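Local coordinates for aldose 1-epimerase (Caenorhabditis elegans, PDB 1LUR), which probably interconverts the alpha and beta anomers of aldose sugars, as an aldose 1-epimerase (mutarotase) of the galactose mutarotase family, at residues L188-D193 / P274-Y279; F216-G221 / L235-D240. All coordinates share one frame; numbering follows the deposited sequence.

Contact 1 of 2, residues L188-D193 / P274-Y279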
loop_
_atom_site.group_PDB
_atom_site.type_symbol
_atom_site.label_atom_id
_atom_site.label_comp_id
_atom_site.label_asym_id
_atom_site.label_seq_id
_atom_site.Cartn_x
_atom_site.Cartn_y
_atom_site.Cartn_z
ATOM N N LEU A 188 11.486 10.304 8.563
ATOM C CA LEU A 188 10.373 9.414 8.839
ATOM C C LEU A 188 10.251 9.188 10.334
ATOM O O LEU A 188 11.248 8.975 11.026
ATOM C CB LEU A 188 10.577 8.073 8.125
ATOM C CG LEU A 188 9.440 7.048 8.186
ATOM C CD1 LEU A 188 8.182 7.617 7.532
ATOM C CD2 LEU A 188 9.878 5.772 7.472
ATOM N N GLU A 189 9.022 9.253 10.831
ATOM C CA GLU A 189 8.754 9.051 12.246
ATOM C C GLU A 189 7.542 8.140 12.368
ATOM O O GLU A 189 6.484 8.420 11.800
ATOM C CB GLU A 189 8.485 10.390 12.938
ATOM C CG GLU A 189 8.145 10.262 14.411
ATOM C CD GLU A 189 8.468 11.521 15.192
ATOM O OE1 GLU A 189 9.669 11.839 15.335
ATOM O OE2 GLU A 189 7.527 12.193 15.660
HETATM N N MSE A 190 7.699 7.047 13.107
HETATM C CA MSE A 190 6.611 6.096 13.292
HETATM C C MSE A 190 6.405 5.628 14.716
HETATM O O MSE A 190 7.359 5.436 15.471
HETATM C CB MSE A 190 6.850 4.856 12.432
HETATM C CG MSE A 190 6.034 4.779 11.167
HETATM SE SE MSE A 190 5.904 2.929 10.596
HETATM C CE MSE A 190 4.307 2.427 11.561
ATOM N N GLU A 191 5.146 5.427 15.078
ATOM C CA GLU A 191 4.815 4.965 16.411
ATOM C C GLU A 191 4.822 3.439 16.305
ATOM O O GLU A 191 3.769 2.799 16.308
ATOM C CB GLU A 191 3.427 5.456 16.818
ATOM C CG GLU A 191 3.241 6.962 16.721
ATOM C CD GLU A 191 4.331 7.730 17.437
ATOM O OE1 GLU A 191 4.645 7.372 18.593
ATOM O OE2 GLU A 191 4.868 8.695 16.846
ATOM N N ALA A 192 6.014 2.865 16.184
ATOM C CA ALA A 192 6.155 1.416 16.071
ATOM C C ALA A 192 7.259 0.880 16.980
ATOM O O ALA A 192 8.426 1.210 16.803
ATOM C CB ALA A 192 6.447 1.042 14.625
ATOM N N ASP A 193 6.884 0.045 17.942
ATOM C CA ASP A 193 7.859 -0.531 18.871
ATOM C C ASP A 193 8.406 -1.866 18.382
ATOM O O ASP A 193 9.478 -2.303 18.813
ATOM C CB ASP A 193 7.234 -0.742 20.248
ATOM C CG ASP A 193 6.842 0.555 20.912
ATOM O OD1 ASP A 193 7.599 1.536 20.776
ATOM O OD2 ASP A 193 5.785 0.589 21.578
ATOM N N PRO A 274 -3.334 -2.746 11.451
ATOM C CA PRO A 274 -2.396 -2.926 12.558
ATOM C C PRO A 274 -0.928 -2.704 12.210
ATOM O O PRO A 274 -0.107 -2.486 13.101
ATOM C CB PRO A 274 -2.681 -4.352 13.006
ATOM C CG PRO A 274 -2.906 -5.038 11.691
ATOM C CD PRO A 274 -3.804 -4.053 10.953
ATOM N N VAL A 275 -0.582 -2.775 10.929
ATOM C CA VAL A 275 0.807 -2.566 10.544
ATOM C C VAL A 275 0.928 -1.737 9.279
ATOM O O VAL A 275 -0.052 -1.498 8.570
ATOM C CB VAL A 275 1.557 -3.913 10.304
ATOM C CG1 VAL A 275 1.229 -4.902 11.403
ATOM C CG2 VAL A 275 1.214 -4.482 8.939
ATOM N N ILE A 276 2.141 -1.280 9.014
ATOM C CA ILE A 276 2.415 -0.490 7.835
ATOM C C ILE A 276 3.692 -1.051 7.244
ATOM O O ILE A 276 4.756 -0.987 7.868
ATOM C CB ILE A 276 2.630 1.001 8.149
ATOM C CG1 ILE A 276 1.336 1.619 8.685
ATOM C CG2 ILE A 276 3.108 1.713 6.901
ATOM C CD1 ILE A 276 1.425 3.117 8.953
ATOM N N HIS A 277 3.586 -1.621 6.053
ATOM C CA HIS A 277 4.751 -2.188 5.396
ATOM C C HIS A 277 5.502 -1.090 4.663
ATOM O O HIS A 277 4.935 -0.400 3.813
ATOM C CB HIS A 277 4.344 -3.266 4.393
ATOM C CG HIS A 277 5.507 -3.970 3.773
ATOM N ND1 HIS A 277 6.210 -4.960 4.425
ATOM C CD2 HIS A 277 6.118 -3.801 2.577
ATOM C CE1 HIS A 277 7.204 -5.371 3.658
ATOM N NE2 HIS A 277 7.171 -4.682 2.531
ATOM N N LEU A 278 6.779 -0.935 4.998
ATOM C CA LEU A 278 7.625 0.072 4.386
ATOM C C LEU A 278 8.629 -0.594 3.456
ATOM O O LEU A 278 9.365 -1.487 3.871
ATOM C CB LEU A 278 8.384 0.852 5.464
ATOM C CG LEU A 278 7.552 1.473 6.590
ATOM C CD1 LEU A 278 8.468 2.050 7.661
ATOM C CD2 LEU A 278 6.644 2.551 6.011
ATOM N N TYR A 279 8.645 -0.163 2.202
ATOM C CA TYR A 279 9.563 -0.712 1.210
ATOM C C TYR A 279 10.361 0.439 0.602
ATOM O O TYR A 279 9.814 1.285 -0.111
ATOM C CB TYR A 279 8.790 -1.466 0.123
ATOM C CG TYR A 279 9.640 -1.897 -1.049
ATOM C CD1 TYR A 279 10.820 -2.613 -0.858
ATOM C CD2 TYR A 279 9.260 -1.592 -2.354
ATOM C CE1 TYR A 279 11.601 -3.015 -1.945
ATOM C CE2 TYR A 279 10.032 -1.986 -3.441
ATOM C CZ TYR A 279 11.199 -2.697 -3.229
ATOM O OH TYR A 279 11.963 -3.081 -4.307
#

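Contact 2 of 2, residues F216-G221 / L235-D240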
loop_
_atom_site.group_PDB
_atom_site.type_symbol
_atom_site.label_atom_id
_atom_site.label_comp_id
_atom_site.label_asym_id
_atom_site.label_seq_id
_atom_site.Cartn_x
_atom_site.Cartn_y
_atom_site.Cartn_z
ATOM N N PHE A 216 15.443 0.023 12.506
ATOM C CA PHE A 216 14.045 0.249 12.150
ATOM C C PHE A 216 13.342 1.125 13.185
ATOM O O PHE A 216 12.119 1.270 13.143
ATOM C CB PHE A 216 13.282 -1.080 12.037
ATOM C CG PHE A 216 13.769 -1.981 10.932
ATOM C CD1 PHE A 216 14.013 -1.483 9.657
ATOM C CD2 PHE A 216 13.954 -3.342 11.164
ATOM C CE1 PHE A 216 14.437 -2.327 8.626
ATOM C CE2 PHE A 216 14.377 -4.190 10.143
ATOM C CZ PHE A 216 14.616 -3.683 8.872
ATOM N N ASP A 217 14.099 1.685 14.127
ATOM C CA ASP A 217 13.503 2.540 15.154
ATOM C C ASP A 217 13.347 3.929 14.558
ATOM O O ASP A 217 14.329 4.650 14.387
ATOM C CB ASP A 217 14.387 2.619 16.410
ATOM C CG ASP A 217 13.606 3.056 17.658
ATOM O OD1 ASP A 217 12.663 3.871 17.535
ATOM O OD2 ASP A 217 13.942 2.594 18.771
ATOM N N PHE A 218 12.109 4.286 14.227
ATOM C CA PHE A 218 11.795 5.586 13.644
ATOM C C PHE A 218 10.968 6.374 14.645
ATOM O O PHE A 218 10.371 7.393 14.300
ATOM C CB PHE A 218 10.974 5.416 12.359
ATOM C CG PHE A 218 11.733 4.792 11.219
ATOM C CD1 PHE A 218 12.650 5.537 10.485
ATOM C CD2 PHE A 218 11.523 3.459 10.874
ATOM C CE1 PHE A 218 13.347 4.964 9.419
ATOM C CE2 PHE A 218 12.215 2.875 9.810
ATOM C CZ PHE A 218 13.127 3.630 9.081
ATOM N N ARG A 219 10.929 5.894 15.884
ATOM C CA ARG A 219 10.167 6.551 16.936
ATOM C C ARG A 219 10.625 7.974 17.241
ATOM O O ARG A 219 9.862 8.766 17.791
ATOM C CB ARG A 219 10.202 5.702 18.212
ATOM C CG ARG A 219 9.398 4.407 18.098
ATOM C CD ARG A 219 9.516 3.532 19.342
ATOM N NE ARG A 219 10.827 2.897 19.449
ATOM C CZ ARG A 219 11.163 2.027 20.398
ATOM N NH1 ARG A 219 10.285 1.682 21.332
ATOM N NH2 ARG A 219 12.375 1.491 20.403
ATOM N N SER A 220 11.859 8.300 16.867
ATOM C CA SER A 220 12.403 9.633 17.111
ATOM C C SER A 220 12.484 10.472 15.840
ATOM O O SER A 220 12.967 11.606 15.867
ATOM C CB SER A 220 13.796 9.524 17.734
ATOM O OG SER A 220 14.680 8.832 16.869
ATOM N N GLY A 221 12.015 9.913 14.732
ATOM C CA GLY A 221 12.049 10.634 13.474
ATOM C C GLY A 221 13.463 10.865 12.977
ATOM O O GLY A 221 14.200 11.677 13.535
ATOM N N LEU A 235 19.439 1.226 0.852
ATOM C CA LEU A 235 18.493 0.997 1.937
ATOM C C LEU A 235 17.639 -0.202 1.545
ATOM O O LEU A 235 16.914 -0.154 0.552
ATOM C CB LEU A 235 17.610 2.229 2.142
ATOM C CG LEU A 235 18.347 3.502 2.567
ATOM C CD1 LEU A 235 17.375 4.668 2.668
ATOM C CD2 LEU A 235 19.032 3.259 3.900
ATOM N N ASP A 236 17.735 -1.279 2.317
ATOM C CA ASP A 236 16.964 -2.481 2.025
ATOM C C ASP A 236 15.707 -2.591 2.869
ATOM O O ASP A 236 15.294 -3.688 3.244
ATOM C CB ASP A 236 17.828 -3.734 2.216
ATOM C CG ASP A 236 18.456 -3.809 3.592
ATOM O OD1 ASP A 236 17.733 -3.647 4.600
ATOM O OD2 ASP A 236 19.680 -4.046 3.667
ATOM N N LEU A 237 15.100 -1.450 3.172
ATOM C CA LEU A 237 13.887 -1.441 3.971
ATOM C C LEU A 237 12.807 -2.146 3.157
ATOM O O LEU A 237 12.676 -1.906 1.958
ATOM C CB LEU A 237 13.464 -0.002 4.267
ATOM C CG LEU A 237 12.234 0.182 5.152
ATOM C CD1 LEU A 237 12.462 -0.470 6.507
ATOM C CD2 LEU A 237 11.954 1.665 5.308
ATOM N N ASP A 238 12.046 -3.015 3.811
ATOM C CA ASP A 238 10.978 -3.762 3.150
ATOM C C ASP A 238 10.413 -4.710 4.189
ATOM O O ASP A 238 10.428 -5.931 4.014
ATOM C CB ASP A 238 11.544 -4.540 1.950
ATOM C CG ASP A 238 10.490 -5.371 1.234
ATOM O OD1 ASP A 238 9.292 -5.020 1.309
ATOM O OD2 ASP A 238 10.865 -6.366 0.576
ATOM N N ASN A 239 9.915 -4.129 5.277
ATOM C CA ASN A 239 9.342 -4.890 6.378
ATOM C C ASN A 239 8.050 -4.305 6.911
ATOM O O ASN A 239 7.661 -3.185 6.572
ATOM C CB ASN A 239 10.323 -4.943 7.552
ATOM C CG ASN A 239 11.686 -5.447 7.155
ATOM O OD1 ASN A 239 12.107 -6.517 7.588
ATOM N ND2 ASN A 239 12.390 -4.677 6.326
ATOM N N ASP A 240 7.418 -5.085 7.780
ATOM C CA ASP A 240 6.169 -4.738 8.432
ATOM C C ASP A 240 6.506 -4.047 9.755
ATOM O O ASP A 240 7.225 -4.612 10.580
ATOM C CB ASP A 240 5.385 -6.004 8.781
ATOM C CG ASP A 240 4.620 -6.588 7.612
ATOM O OD1 ASP A 240 5.012 -6.388 6.441
ATOM O OD2 ASP A 240 3.621 -7.279 7.890
#

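Contact 1 of 2, residues L188-D193 / P274-Y279
L278 is the hub here: its CD1 methyl takes two partners from segment 188-193. L188 comes at it tip to tip, CD2 lying 4.0 Å from L278 CD1, and it gets there because its CG stands anti to the backbone N (chi1 -174°). The selenomethionine M190 instead slides past L278 in the opposite sense, leaving its SE atom 4.0 Å from L278 CD1. The chain of M190 then bends at chi3 (89°), turning its methyl onto I276, where M190 CE sits 3.9 Å from I276 CD1. The M190 CE atom also lies 4.1 Å from I276 CB, so the methyl rests along the root of that side chain as well as its end. All four residues are buried, and no hydrogen bond crosses between the segments.

Polar interactions belong to the margins. E191 centres an inverse gamma turn, closed by a weak bond from A192 N to M190 O, and its OE2 pairs with R257. On the other strand, H277 turns its CB away from segment 188-193 and takes no part in the packing.

The axes of strands 188-190 and 275-279 come no nearer than 11.4 Å and run roughly antiparallel, at 154°. That spacing, filled by apolar side chains, is the face-to-face packing of a beta sandwich: the nine-stranded sheet here meets the seven-stranded sheet of the mutarotase fold.

Contact 2 of 2, residues F216-G221 / L235-D240
F216 and F218, on the loop between strands 207-210 and 222-223, pack against L237, just ahead of strand 238-243, and F216 also against N239 near the start of that strand, where D238 and N239 form a classic beta bulge opposite L278. The closest touch is between F216 CE1 and L237 CD1, a snug 3.4 Å. L237 reaches it with CG anti to its backbone N (chi1 -177°), while its other methyl, CD2, lies a looser 4.4 Å from F218 CZ; one leucine thus serves both rings. N239 crosses F216 at about a right angle, its amide plane tilted 49° from the ring and its CG 3.8 Å from F216 CZ. F195 meets the F216 ring edge-to-face. Replacing F216 with alanine would probably open a gap beside L237 CD1 and take an edge-to-face partner from F195.

The loop holds its own shape. D217 OD1 accepts from R219 N in an Asx turn and also from R219 NE at 2.8 Å, nearly straight (170°), while R219 NH2 bridges to D217 OD2; F218 to G221 then make a type I turn. D217 and R219 pair their charges inside the loop, with D193 a second partner of R219, so the contact with segment 235-240 itself is van der Waals, without hydrogen bonds.

Overall arrangement
The centres of contacts 1 and 2 lie about 7 Å apart, and strands 275-279 and 238-243 are neighbours in the seven-stranded sheet. Contact 2 is nested inside the chain loop closed by contact 1. Two carboxylates of segment 235-240 hold the H277 imidazole at both nitrogens, H277 NE2 being 2.5 Å from D238 OD1 and H277 ND1 2.7 Å from D240 OD1. L237 also packs on L278, joining the apolar sides of the two contacts. Between the other segments, M190 and F218 share a backbone hydrogen bond and R219 salt-bridges D193. H277 also touches E303 and Q305, away from the sandwich interior; sugar-binding clefts of related mutarotases suggest that this face may border the active site.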